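Local structure of protein-S-isoprenylcysteine O-methyltransferase (Tribolium castaneum, 5V7P) at residues I8-F13 with I64-A68; K192-L198 with F257-Y262; I247-S252 with I276-K280. The protein catalyses the S-adenosylmethionine-dependent methyl esterification of isoprenylated C-terminal cysteine residues of proteins, as a membrane enzyme of the endoplasmic reticulum. All coordinates share one frame; numbering follows the deposited sequence.

Interaction 1: residues I8-F13 with I64-A68; sequences ISLQSF and IAIRA. With MPG ([(Z)-octadec-9-enyl] (2R)-2,3-bis(oxidanyl)propanoate), chain T.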
loop_
_atom_site.group_PDB
_atom_site.type_symbol
_atom_site.label_atom_id
_atom_site.label_comp_id
_atom_site.label_asym_id
_atom_site.label_seq_id
_atom_site.Cartn_x
_atom_site.Cartn_y
_atom_site.Cartn_z
ATOM N N ILE A 8 -11.732 -17.190 5.166
ATOM C CA ILE A 8 -10.904 -17.258 6.369
ATOM C C ILE A 8 -10.797 -15.880 7.008
ATOM O O ILE A 8 -10.974 -15.722 8.222
ATOM C CB ILE A 8 -9.516 -17.834 6.032
ATOM C CG1 ILE A 8 -9.634 -19.249 5.446
ATOM C CG2 ILE A 8 -8.606 -17.832 7.260
ATOM C CD1 ILE A 8 -10.492 -20.197 6.250
ATOM N N SER A 9 -10.513 -14.858 6.199
ATOM C CA SER A 9 -10.369 -13.513 6.743
ATOM C C SER A 9 -11.688 -13.002 7.309
ATOM O O SER A 9 -11.704 -12.314 8.337
ATOM C CB SER A 9 -9.845 -12.568 5.664
ATOM O OG SER A 9 -10.809 -12.372 4.643
ATOM N N LEU A 10 -12.806 -13.332 6.660
ATOM C CA LEU A 10 -14.099 -12.833 7.120
ATOM C C LEU A 10 -14.518 -13.506 8.421
ATOM O O LEU A 10 -15.023 -12.842 9.334
ATOM C CB LEU A 10 -15.150 -13.035 6.024
ATOM C CG LEU A 10 -16.474 -12.261 6.085
ATOM C CD1 LEU A 10 -17.437 -12.861 7.102
ATOM C CD2 LEU A 10 -16.252 -10.777 6.369
ATOM N N GLN A 11 -14.308 -14.818 8.531
ATOM C CA GLN A 11 -14.631 -15.512 9.773
ATOM C C GLN A 11 -13.787 -14.991 10.930
ATOM O O GLN A 11 -14.303 -14.746 12.026
ATOM C CB GLN A 11 -14.424 -17.015 9.599
ATOM C CG GLN A 11 -15.391 -17.669 8.627
ATOM C CD GLN A 11 -15.013 -19.104 8.310
ATOM O OE1 GLN A 11 -13.840 -19.420 8.103
ATOM N NE2 GLN A 11 -16.007 -19.983 8.277
ATOM N N SER A 12 -12.484 -14.811 10.702
ATOM C CA SER A 12 -11.596 -14.373 11.775
ATOM C C SER A 12 -11.850 -12.918 12.149
ATOM O O SER A 12 -11.806 -12.560 13.331
ATOM C CB SER A 12 -10.140 -14.572 11.354
ATOM O OG SER A 12 -9.919 -15.896 10.909
ATOM N N PHE A 13 -12.120 -12.066 11.157
ATOM C CA PHE A 13 -12.320 -10.646 11.429
ATOM C C PHE A 13 -13.580 -10.414 12.253
ATOM O O PHE A 13 -13.548 -9.713 13.270
ATOM C CB PHE A 13 -12.384 -9.875 10.112
ATOM C CG PHE A 13 -12.694 -8.414 10.276
ATOM C CD1 PHE A 13 -11.717 -7.526 10.696
ATOM C CD2 PHE A 13 -13.959 -7.926 9.995
ATOM C CE1 PHE A 13 -11.999 -6.183 10.839
ATOM C CE2 PHE A 13 -14.247 -6.583 10.138
ATOM C CZ PHE A 13 -13.266 -5.710 10.560
ATOM N N ILE A 64 -3.152 -15.416 7.359
ATOM C CA ILE A 64 -4.280 -14.573 6.977
ATOM C C ILE A 64 -5.222 -14.373 8.156
ATOM O O ILE A 64 -5.682 -13.255 8.416
ATOM C CB ILE A 64 -5.011 -15.188 5.767
ATOM C CG1 ILE A 64 -4.117 -15.125 4.525
ATOM C CG2 ILE A 64 -6.344 -14.475 5.506
ATOM C CD1 ILE A 64 -4.664 -15.876 3.324
ATOM N N ALA A 65 -5.520 -15.447 8.889
ATOM C CA ALA A 65 -6.520 -15.370 9.945
ATOM C C ALA A 65 -6.074 -14.450 11.075
ATOM O O ALA A 65 -6.875 -13.660 11.589
ATOM C CB ALA A 65 -6.819 -16.770 10.481
ATOM N N ILE A 66 -4.804 -14.533 11.478
ATOM C CA ILE A 66 -4.360 -13.760 12.633
ATOM C C ILE A 66 -4.331 -12.273 12.307
ATOM O O ILE A 66 -4.606 -11.434 13.175
ATOM C CB ILE A 66 -2.986 -14.257 13.126
ATOM C CG1 ILE A 66 -2.650 -13.656 14.493
ATOM C CG2 ILE A 66 -1.885 -13.926 12.122
ATOM C CD1 ILE A 66 -3.536 -14.139 15.626
ATOM N N ARG A 67 -4.001 -11.914 11.066
ATOM C CA ARG A 67 -4.029 -10.508 10.680
ATOM C C ARG A 67 -5.456 -9.979 10.654
ATOM O O ARG A 67 -5.724 -8.871 11.136
ATOM C CB ARG A 67 -3.352 -10.327 9.323
ATOM C CG ARG A 67 -1.842 -10.456 9.385
ATOM C CD ARG A 67 -1.217 -10.590 8.011
ATOM N NE ARG A 67 0.240 -10.530 8.079
ATOM C CZ ARG A 67 1.017 -11.524 8.501
ATOM N NH1 ARG A 67 0.482 -12.672 8.899
ATOM N NH2 ARG A 67 2.333 -11.371 8.528
ATOM N N ALA A 68 -6.389 -10.762 10.106
ATOM C CA ALA A 68 -7.789 -10.353 10.104
ATOM C C ALA A 68 -8.321 -10.223 11.525
ATOM O O ALA A 68 -9.050 -9.275 11.840
ATOM C CB ALA A 68 -8.627 -11.350 9.304
HETATM C C2 MPG T . -14.001 -22.635 6.879
HETATM C C3 MPG T . -13.004 -23.643 7.453
HETATM C C4 MPG T . -13.366 -24.041 8.882
HETATM C C5 MPG T . -13.283 -22.822 9.800
HETATM C C6 MPG T . -12.499 -23.145 11.070
HETATM C C7 MPG T . -13.086 -22.351 12.238
HETATM C C8 MPG T . -11.989 -21.884 13.199
HETATM C C9 MPG T . -12.215 -20.438 13.633
HETATM C C10 MPG T . -12.319 -19.481 12.734
HETATM C C11 MPG T . -12.541 -18.031 13.157
HETATM C C12 MPG T . -13.868 -17.886 13.899
HETATM C C13 MPG T . -13.628 -17.160 15.220
HETATM O O1 MPG T . -14.425 -21.935 4.631
HETATM C C1 MPG T . -13.419 -22.050 5.595
HETATM C CXD MPG T . -14.758 -23.344 2.558
HETATM O O2 MPG T . -13.905 -23.898 1.596
HETATM C C21 MPG T . -15.969 -22.728 1.864
HETATM O O3 MPG T . -16.945 -22.408 2.819
HETATM O O4 MPG T . -13.081 -21.714 2.850
HETATM C CX3 MPG T . -14.011 -22.265 3.336
#
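Ile8 O, beside the seam where Ile8 and Ser12 both meet Ala65, is gripped twice by one residue: Ser12 N makes the usual helical bond, and Ser12 OG reaches the same Ile8 O at 2.9 Å from the opposite face of its carbonyl plane. This is a close crossing of two transmembrane helices, 4-29 and 59-84, through small residues; the axes of segments 8-13 and 64-68 approach to 7.8 Å at a signed angle of -40°. Ser12 sets its hydroxyl beside its own backbone N (chi1 -52°), which turns the polar hydrogen back into its helix and satisfies it in the buried interface. The flank of Ser12 OG then lies against Ala65 CB at only 3.2 Å, a tight fit. From the previous turn Ile8 CG2 reaches Ala65 CB at 3.8 Å, while its other branch turns outward, where Ile8 CD1 meets lipid atom MPG C1 at 3.5 Å. Isoleucine suits such a place, with one arm for the neighbouring helix and one for the lipid chain. Ala68 is small enough for its CB to press on Ser9 O at 3.4 Å, and Ser9 OG is bonded back to Gly6 O. Phe13 stacks on Tyr104 of helix 90-113. Ala68 O receives a CA-H...O contact from Phe13 CA at 3.6 Å and lies in the ring plane of Phe13, 3.4 Å from CD1.

Interaction 2: residues K192-L198 with F257-Y262; sequences KSSDHVL and FFGQQY. With SAH (S-adenosyl-L-homocysteine), chain C.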
loop_
_atom_site.group_PDB
_atom_site.type_symbol
_atom_site.label_atom_id
_atom_site.label_comp_id
_atom_site.label_asym_id
_atom_site.label_seq_id
_atom_site.Cartn_x
_atom_site.Cartn_y
_atom_site.Cartn_z
ATOM N N LYS A 192 1.613 -6.898 -20.238
ATOM C CA LYS A 192 0.182 -6.972 -20.501
ATOM C C LYS A 192 -0.287 -8.419 -20.403
ATOM O O LYS A 192 0.196 -9.284 -21.140
ATOM C CB LYS A 192 -0.131 -6.405 -21.883
ATOM C CG LYS A 192 -1.615 -6.241 -22.178
ATOM C CD LYS A 192 -1.903 -6.471 -23.650
ATOM C CE LYS A 192 -3.230 -5.860 -24.065
ATOM N NZ LYS A 192 -3.131 -4.382 -24.198
ATOM N N SER A 193 -1.223 -8.679 -19.497
ATOM C CA SER A 193 -1.849 -9.989 -19.424
ATOM C C SER A 193 -2.794 -10.185 -20.605
ATOM O O SER A 193 -3.372 -9.232 -21.132
ATOM C CB SER A 193 -2.619 -10.142 -18.112
ATOM O OG SER A 193 -1.807 -9.806 -17.002
ATOM N N SER A 194 -2.953 -11.442 -21.018
ATOM C CA SER A 194 -3.830 -11.753 -22.140
ATOM C C SER A 194 -5.297 -11.474 -21.842
ATOM O O SER A 194 -6.127 -11.603 -22.749
ATOM C CB SER A 194 -3.654 -13.217 -22.546
ATOM O OG SER A 194 -3.918 -14.083 -21.457
ATOM N N ASP A 195 -5.638 -11.102 -20.606
ATOM C CA ASP A 195 -7.004 -10.755 -20.237
ATOM C C ASP A 195 -7.120 -9.321 -19.735
ATOM O O ASP A 195 -8.190 -8.927 -19.258
ATOM C CB ASP A 195 -7.523 -11.716 -19.165
ATOM C CG ASP A 195 -6.707 -11.658 -17.891
ATOM O OD1 ASP A 195 -5.473 -11.835 -17.966
ATOM O OD2 ASP A 195 -7.298 -11.418 -16.817
ATOM N N HIS A 196 -6.054 -8.534 -19.829
ATOM C CA HIS A 196 -6.059 -7.172 -19.312
ATOM C C HIS A 196 -6.694 -6.241 -20.338
ATOM O O HIS A 196 -6.204 -6.122 -21.467
ATOM C CB HIS A 196 -4.633 -6.734 -18.985
ATOM C CG HIS A 196 -4.554 -5.444 -18.231
ATOM N ND1 HIS A 196 -3.356 -4.872 -17.865
ATOM C CD2 HIS A 196 -5.523 -4.617 -17.772
ATOM C CE1 HIS A 196 -3.589 -3.746 -17.217
ATOM N NE2 HIS A 196 -4.895 -3.568 -17.146
ATOM N N VAL A 197 -7.785 -5.584 -19.947
ATOM C CA VAL A 197 -8.512 -4.681 -20.827
ATOM C C VAL A 197 -8.551 -3.301 -20.186
ATOM O O VAL A 197 -8.363 -3.139 -18.977
ATOM C CB VAL A 197 -9.942 -5.180 -21.125
ATOM C CG1 VAL A 197 -9.895 -6.508 -21.869
ATOM C CG2 VAL A 197 -10.751 -5.314 -19.838
ATOM N N LEU A 198 -8.796 -2.297 -21.020
ATOM C CA LEU A 198 -8.882 -0.924 -20.549
ATOM C C LEU A 198 -10.263 -0.648 -19.969
ATOM O O LEU A 198 -11.285 -1.037 -20.539
ATOM C CB LEU A 198 -8.581 0.051 -21.687
ATOM C CG LEU A 198 -8.659 1.541 -21.350
ATOM C CD1 LEU A 198 -7.725 1.901 -20.204
ATOM C CD2 LEU A 198 -8.340 2.376 -22.583
ATOM N N PHE A 257 0.373 -0.788 -23.424
ATOM C CA PHE A 257 -0.663 -1.816 -23.418
ATOM C C PHE A 257 -1.759 -1.504 -24.431
ATOM O O PHE A 257 -2.109 -2.352 -25.259
ATOM C CB PHE A 257 -1.276 -1.945 -22.019
ATOM C CG PHE A 257 -0.334 -2.480 -20.970
ATOM C CD1 PHE A 257 0.924 -2.957 -21.303
ATOM C CD2 PHE A 257 -0.725 -2.511 -19.640
ATOM C CE1 PHE A 257 1.773 -3.448 -20.327
ATOM C CE2 PHE A 257 0.119 -3.000 -18.664
ATOM C CZ PHE A 257 1.368 -3.467 -19.006
ATOM N N PHE A 258 -2.312 -0.294 -24.375
ATOM C CA PHE A 258 -3.506 0.048 -25.131
ATOM C C PHE A 258 -3.283 1.163 -26.145
ATOM O O PHE A 258 -4.237 1.555 -26.829
ATOM C CB PHE A 258 -4.634 0.438 -24.167
ATOM C CG PHE A 258 -4.855 -0.561 -23.066
ATOM C CD1 PHE A 258 -5.407 -1.803 -23.338
ATOM C CD2 PHE A 258 -4.506 -0.263 -21.760
ATOM C CE1 PHE A 258 -5.608 -2.725 -22.328
ATOM C CE2 PHE A 258 -4.707 -1.181 -20.747
ATOM C CZ PHE A 258 -5.259 -2.413 -21.033
ATOM N N GLY A 259 -2.065 1.684 -26.257
ATOM C CA GLY A 259 -1.751 2.613 -27.333
ATOM C C GLY A 259 -2.675 3.815 -27.350
ATOM O O GLY A 259 -2.856 4.508 -26.343
ATOM N N GLN A 260 -3.270 4.070 -28.519
ATOM C CA GLN A 260 -4.071 5.276 -28.703
ATOM C C GLN A 260 -5.327 5.262 -27.841
ATOM O O GLN A 260 -5.842 6.329 -27.489
ATOM C CB GLN A 260 -4.447 5.437 -30.176
ATOM C CG GLN A 260 -5.154 6.749 -30.505
ATOM C CD GLN A 260 -4.242 7.950 -30.368
ATOM O OE1 GLN A 260 -3.043 7.866 -30.627
ATOM N NE2 GLN A 260 -4.809 9.078 -29.952
ATOM N N GLN A 261 -5.842 4.078 -27.499
ATOM C CA GLN A 261 -7.019 4.019 -26.638
ATOM C C GLN A 261 -6.760 4.710 -25.307
ATOM O O GLN A 261 -7.632 5.415 -24.787
ATOM C CB GLN A 261 -7.447 2.568 -26.416
ATOM C CG GLN A 261 -8.393 2.029 -27.482
ATOM C CD GLN A 261 -7.703 1.769 -28.808
ATOM O OE1 GLN A 261 -7.858 2.530 -29.764
ATOM N NE2 GLN A 261 -6.942 0.683 -28.874
ATOM N N TYR A 262 -5.566 4.528 -24.737
ATOM C CA TYR A 262 -5.237 5.242 -23.510
ATOM C C TYR A 262 -4.870 6.693 -23.787
ATOM O O TYR A 262 -5.151 7.565 -22.957
ATOM C CB TYR A 262 -4.091 4.557 -22.766
ATOM C CG TYR A 262 -4.043 4.961 -21.312
ATOM C CD1 TYR A 262 -4.905 4.387 -20.389
ATOM C CD2 TYR A 262 -3.159 5.934 -20.864
ATOM C CE1 TYR A 262 -4.882 4.756 -19.064
ATOM C CE2 TYR A 262 -3.129 6.310 -19.534
ATOM C CZ TYR A 262 -3.996 5.717 -18.639
ATOM O OH TYR A 262 -3.983 6.079 -17.312
HETATM N N SAH C . -4.401 3.474 -11.183
HETATM C CA SAH C . -5.704 2.826 -11.110
HETATM C CB SAH C . -5.543 1.334 -10.847
HETATM C CG SAH C . -4.630 0.989 -9.674
HETATM S SD SAH C . -4.299 -0.792 -9.602
HETATM C C SAH C . -6.569 3.460 -10.023
HETATM O O SAH C . -6.076 4.199 -9.169
HETATM O OXT SAH C . -7.781 3.251 -9.969
HETATM C "C5'" SAH C . -2.842 -0.721 -10.684
HETATM C "C4'" SAH C . -2.989 -1.546 -11.956
HETATM O "O4'" SAH C . -4.157 -1.161 -12.653
HETATM C "C3'" SAH C . -1.806 -1.311 -12.884
HETATM O "O3'" SAH C . -1.139 -2.523 -13.155
HETATM C "C2'" SAH C . -2.385 -0.714 -14.149
HETATM O "O2'" SAH C . -1.839 -1.321 -15.298
HETATM C "C1'" SAH C . -3.887 -0.958 -14.027
HETATM N N9 SAH C . -4.712 0.157 -14.538
HETATM C C8 SAH C . -4.578 1.493 -14.265
HETATM N N7 SAH C . -5.545 2.173 -14.921
HETATM C C5 SAH C . -6.298 1.287 -15.606
HETATM C C6 SAH C . -7.399 1.442 -16.434
HETATM N N6 SAH C . -7.905 2.649 -16.674
HETATM N N1 SAH C . -7.966 0.327 -17.007
HETATM C C2 SAH C . -7.446 -0.926 -16.763
HETATM N N3 SAH C . -6.351 -1.070 -15.940
HETATM C C4 SAH C . -5.787 0.019 -15.373
#
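The Phe258 ring is sandwiched: Leu198 CB sits over the centre of one face, 3.9 Å from the ring centroid, Phe257 CB lies toward the rim of the other, and His196 O is at its edge in the ring plane. With His196 and Phe257 it forms an aromatic cluster beside the adenosine part of the cofactor pocket, which holds S-adenosylhomocysteine. The edge of Phe258 points at the face of His196 in a T-shaped pair, planes at 88° and centroids 5.3 Å apart. At its own edge the His196 ring donates from NE2 to SAH N3, a nearly straight bond of 3.1 Å (175°). CG of His196 stands anti to the backbone N (chi1 -170°), which swings the imidazole off the loop so that NE2 faces adenine N3. Phe257 meets His196 obliquely and offers a face to Lys192, whose CB lies 4.0 Å from the Phe257 centroid in a CH-pi contact; a long aliphatic stem suits this exposed place, covering the ring while its bent end brings Lys192 NZ to the helix end, 2.5 Å from Phe257 O. With an alanine at Phe257, Lys192 CB would lose the face it rests on, and the gap beside His196 and SAH O2' would probably let the imidazole tilt, weakening its bond to N3. Gly259, with positive phi, ends helix 231-258 and occupies the N-cap position of helix 260-268, a tight corner suited to glycine that brings Tyr262 round to the cofactor. Leu198 then bridges protein and ligand through one methyl: Leu198 CD1 lies at the edge of the Tyr262 ring, in its plane, 3.8 Å from Tyr262 CD1, and the same Leu198 CD1 is 3.6 Å from SAH N1.

Interaction 3: residues I247-S252 with I276-K280; sequences IYIEES and IEGYK. With SAH (S-adenosyl-L-homocysteine), chain C; D10 (decane), chain G.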
loop_
_atom_site.group_PDB
_atom_site.type_symbol
_atom_site.label_atom_id
_atom_site.label_comp_id
_atom_site.label_asym_id
_atom_site.label_seq_id
_atom_site.Cartn_x
_atom_site.Cartn_y
_atom_site.Cartn_z
ATOM N N ILE A 247 1.981 7.040 -10.657
ATOM C CA ILE A 247 1.135 7.243 -11.830
ATOM C C ILE A 247 1.983 7.397 -13.083
ATOM O O ILE A 247 1.634 6.883 -14.153
ATOM C CB ILE A 247 0.212 8.459 -11.615
ATOM C CG1 ILE A 247 -0.926 8.082 -10.661
ATOM C CG2 ILE A 247 -0.352 8.974 -12.947
ATOM C CD1 ILE A 247 -1.785 9.248 -10.219
ATOM N N TYR A 248 3.106 8.109 -12.975
ATOM C CA TYR A 248 3.925 8.394 -14.149
ATOM C C TYR A 248 4.415 7.106 -14.798
ATOM O O TYR A 248 4.231 6.894 -16.003
ATOM C CB TYR A 248 5.103 9.285 -13.755
ATOM C CG TYR A 248 5.873 9.839 -14.930
ATOM C CD1 TYR A 248 5.374 10.901 -15.673
ATOM C CD2 TYR A 248 7.105 9.307 -15.293
ATOM C CE1 TYR A 248 6.075 11.415 -16.746
ATOM C CE2 TYR A 248 7.815 9.816 -16.365
ATOM C CZ TYR A 248 7.295 10.870 -17.088
ATOM O OH TYR A 248 7.995 11.381 -18.156
ATOM N N ILE A 249 5.043 6.230 -14.011
ATOM C CA ILE A 249 5.495 4.950 -14.547
ATOM C C ILE A 249 4.305 4.086 -14.941
ATOM O O ILE A 249 4.375 3.326 -15.916
ATOM C CB ILE A 249 6.394 4.231 -13.521
ATOM C CG1 ILE A 249 6.957 2.928 -14.097
ATOM C CG2 ILE A 249 5.636 3.945 -12.232
ATOM C CD1 ILE A 249 7.968 3.130 -15.204
ATOM N N GLU A 250 3.200 4.185 -14.199
ATOM C CA GLU A 250 2.056 3.314 -14.444
ATOM C C GLU A 250 1.411 3.614 -15.790
ATOM O O GLU A 250 1.024 2.692 -16.518
ATOM C CB GLU A 250 1.044 3.467 -13.309
ATOM C CG GLU A 250 -0.230 2.658 -13.484
ATOM C CD GLU A 250 -1.043 2.575 -12.206
ATOM O OE1 GLU A 250 -0.447 2.676 -11.114
ATOM O OE2 GLU A 250 -2.279 2.415 -12.289
ATOM N N GLU A 251 1.292 4.893 -16.144
ATOM C CA GLU A 251 0.682 5.262 -17.413
ATOM C C GLU A 251 1.601 5.012 -18.600
ATOM O O GLU A 251 1.107 4.828 -19.718
ATOM C CB GLU A 251 0.257 6.730 -17.385
ATOM C CG GLU A 251 -0.902 7.008 -16.446
ATOM C CD GLU A 251 -1.525 8.370 -16.675
ATOM O OE1 GLU A 251 -0.912 9.194 -17.387
ATOM O OE2 GLU A 251 -2.629 8.617 -16.149
ATOM N N SER A 252 2.918 5.001 -18.390
ATOM C CA SER A 252 3.825 4.631 -19.471
ATOM C C SER A 252 3.625 3.175 -19.870
ATOM O O SER A 252 3.729 2.830 -21.052
ATOM C CB SER A 252 5.276 4.878 -19.057
ATOM O OG SER A 252 5.702 3.940 -18.085
ATOM N N ILE A 276 -1.141 16.582 -10.804
ATOM C CA ILE A 276 -0.522 15.376 -11.347
ATOM C C ILE A 276 -1.087 15.148 -12.741
ATOM O O ILE A 276 -2.286 14.884 -12.899
ATOM C CB ILE A 276 -0.761 14.157 -10.444
ATOM C CG1 ILE A 276 -0.082 14.377 -9.085
ATOM C CG2 ILE A 276 -0.245 12.880 -11.118
ATOM C CD1 ILE A 276 -0.165 13.199 -8.121
ATOM N N GLU A 277 -0.222 15.241 -13.748
ATOM C CA GLU A 277 -0.656 15.120 -15.134
ATOM C C GLU A 277 -0.568 13.695 -15.659
ATOM O O GLU A 277 -1.389 13.301 -16.495
ATOM C CB GLU A 277 0.184 16.036 -16.031
ATOM C CG GLU A 277 0.026 17.521 -15.741
ATOM C CD GLU A 277 -1.417 17.979 -15.800
ATOM O OE1 GLU A 277 -1.887 18.602 -14.823
ATOM O OE2 GLU A 277 -2.085 17.705 -16.820
ATOM N N GLY A 278 0.395 12.918 -15.185
ATOM C CA GLY A 278 0.625 11.586 -15.698
ATOM C C GLY A 278 1.721 11.560 -16.745
ATOM O O GLY A 278 2.561 12.457 -16.841
ATOM N N TYR A 279 1.702 10.495 -17.548
ATOM C CA TYR A 279 2.672 10.333 -18.631
ATOM C C TYR A 279 2.140 11.025 -19.887
ATOM O O TYR A 279 1.758 10.404 -20.881
ATOM C CB TYR A 279 2.957 8.857 -18.874
ATOM C CG TYR A 279 4.264 8.606 -19.591
ATOM C CD1 TYR A 279 5.466 8.607 -18.897
ATOM C CD2 TYR A 279 4.296 8.371 -20.960
ATOM C CE1 TYR A 279 6.664 8.382 -19.543
ATOM C CE2 TYR A 279 5.490 8.145 -21.616
ATOM C CZ TYR A 279 6.672 8.150 -20.903
ATOM O OH TYR A 279 7.866 7.925 -21.548
ATOM N N LYS A 280 2.123 12.354 -19.818
ATOM C CA LYS A 280 1.578 13.187 -20.881
ATOM C C LYS A 280 2.024 14.621 -20.639
ATOM O O LYS A 280 2.314 15.015 -19.505
ATOM C CB LYS A 280 0.048 13.097 -20.936
ATOM C CG LYS A 280 -0.612 14.104 -21.875
ATOM C CD LYS A 280 -2.109 13.868 -22.001
ATOM C CE LYS A 280 -2.852 14.200 -20.713
ATOM N NZ LYS A 280 -2.782 15.649 -20.375
HETATM N N SAH C . -4.401 3.474 -11.183
HETATM C CA SAH C . -5.704 2.826 -11.110
HETATM C CB SAH C . -5.543 1.334 -10.847
HETATM C CG SAH C . -4.630 0.989 -9.674
HETATM S SD SAH C . -4.299 -0.792 -9.602
HETATM C C SAH C . -6.569 3.460 -10.023
HETATM O O SAH C . -6.076 4.199 -9.169
HETATM O OXT SAH C . -7.781 3.251 -9.969
HETATM C "C5'" SAH C . -2.842 -0.721 -10.684
HETATM C "C4'" SAH C . -2.989 -1.546 -11.956
HETATM O "O4'" SAH C . -4.157 -1.161 -12.653
HETATM C "C3'" SAH C . -1.806 -1.311 -12.884
HETATM O "O3'" SAH C . -1.139 -2.523 -13.155
HETATM C "C2'" SAH C . -2.385 -0.714 -14.149
HETATM O "O2'" SAH C . -1.839 -1.321 -15.298
HETATM C "C1'" SAH C . -3.887 -0.958 -14.027
HETATM N N9 SAH C . -4.712 0.157 -14.538
HETATM C C8 SAH C . -4.578 1.493 -14.265
HETATM N N7 SAH C . -5.545 2.173 -14.921
HETATM C C5 SAH C . -6.298 1.287 -15.606
HETATM C C6 SAH C . -7.399 1.442 -16.434
HETATM N N6 SAH C . -7.905 2.649 -16.674
HETATM N N1 SAH C . -7.966 0.327 -17.007
HETATM C C2 SAH C . -7.446 -0.926 -16.763
HETATM N N3 SAH C . -6.351 -1.070 -15.940
HETATM C C4 SAH C . -5.787 0.019 -15.373
HETATM C C1 D10 G . -4.650 15.491 -15.061
HETATM C C2 D10 G . -5.136 16.518 -14.045
HETATM C C3 D10 G . -6.184 15.870 -13.145
HETATM C C4 D10 G . -6.401 16.732 -11.903
HETATM C C5 D10 G . -7.831 16.535 -11.410
HETATM C C6 D10 G . -7.989 17.151 -10.023
HETATM C C7 D10 G . -9.450 17.542 -9.809
HETATM C C8 D10 G . -9.809 17.405 -8.331
HETATM C C9 D10 G . -10.381 16.014 -8.077
HETATM C C10 D10 G . -10.040 15.574 -6.655
#
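Glu251 and Gly278 make the close-packed end of this contact, Tyr248 and Tyr279 its exposed end. Glu251 OE1 accepts Tyr279 N at 2.9 Å, bent to 151° and met on the anti side, 32° out of the carboxylate plane. Gly278 passes so near that its CA is 3.3 Å from Glu251 OE1; any CB there would strike that oxygen, and the backbone angles of Gly278 favour glycine in their own right. Deeper in, Ile247 closes the seam with two branches, CG2 against Gly278 CA at 3.9 Å and CD1 against Ile276 CG2 at 4.0 Å. Toward solvent the fit rests on rings instead. Tyr248 CG stands anti to the backbone N, which carries its ring alongside Tyr279; Tyr279 CD1 leans over one face, 3.4 Å from Tyr248 CZ, with the planes at 55°, while Ser252 CB lies over the centre of the Tyr279 ring, 3.7 Å from the centroid. Serine is slim enough for that approach, and its hydroxyl is bonded back to Ile249 O. Glu251 OE1 also takes Gln266 NE2, and OE2 takes a salt bridge from Arg208 and a bond from His209 NE2. On another side of the helix Glu250 OE2 receives the cofactor amine, SAH N, at 2.6 Å. Since His209 ND1 also bonds the cofactor, Glu251 is a second-shell carboxylate behind a first-shell histidine, at the probably cytoplasmic S-adenosylmethionine site of this membrane methyltransferase family.

In the fold
Interaction 1 is buried among the transmembrane helices, its centre about 34 Å from that of interaction 2 and 36 Å from that of interaction 3, and it relies on small residues, methyl groups and polar atoms satisfied within their own helix. Interactions 2 and 3 are partly buried on the presumed cytoplasmic side and mix aromatic rings with charged or ligand-binding groups. Both use helix 231-258 and both touch the cofactor, interaction 2 at the adenine and interaction 3 at the amine. Their segments alternate along the chain, and they join directly through a probable hydrogen bond of 3.1 Å between Tyr262 OH and Glu251 OE2.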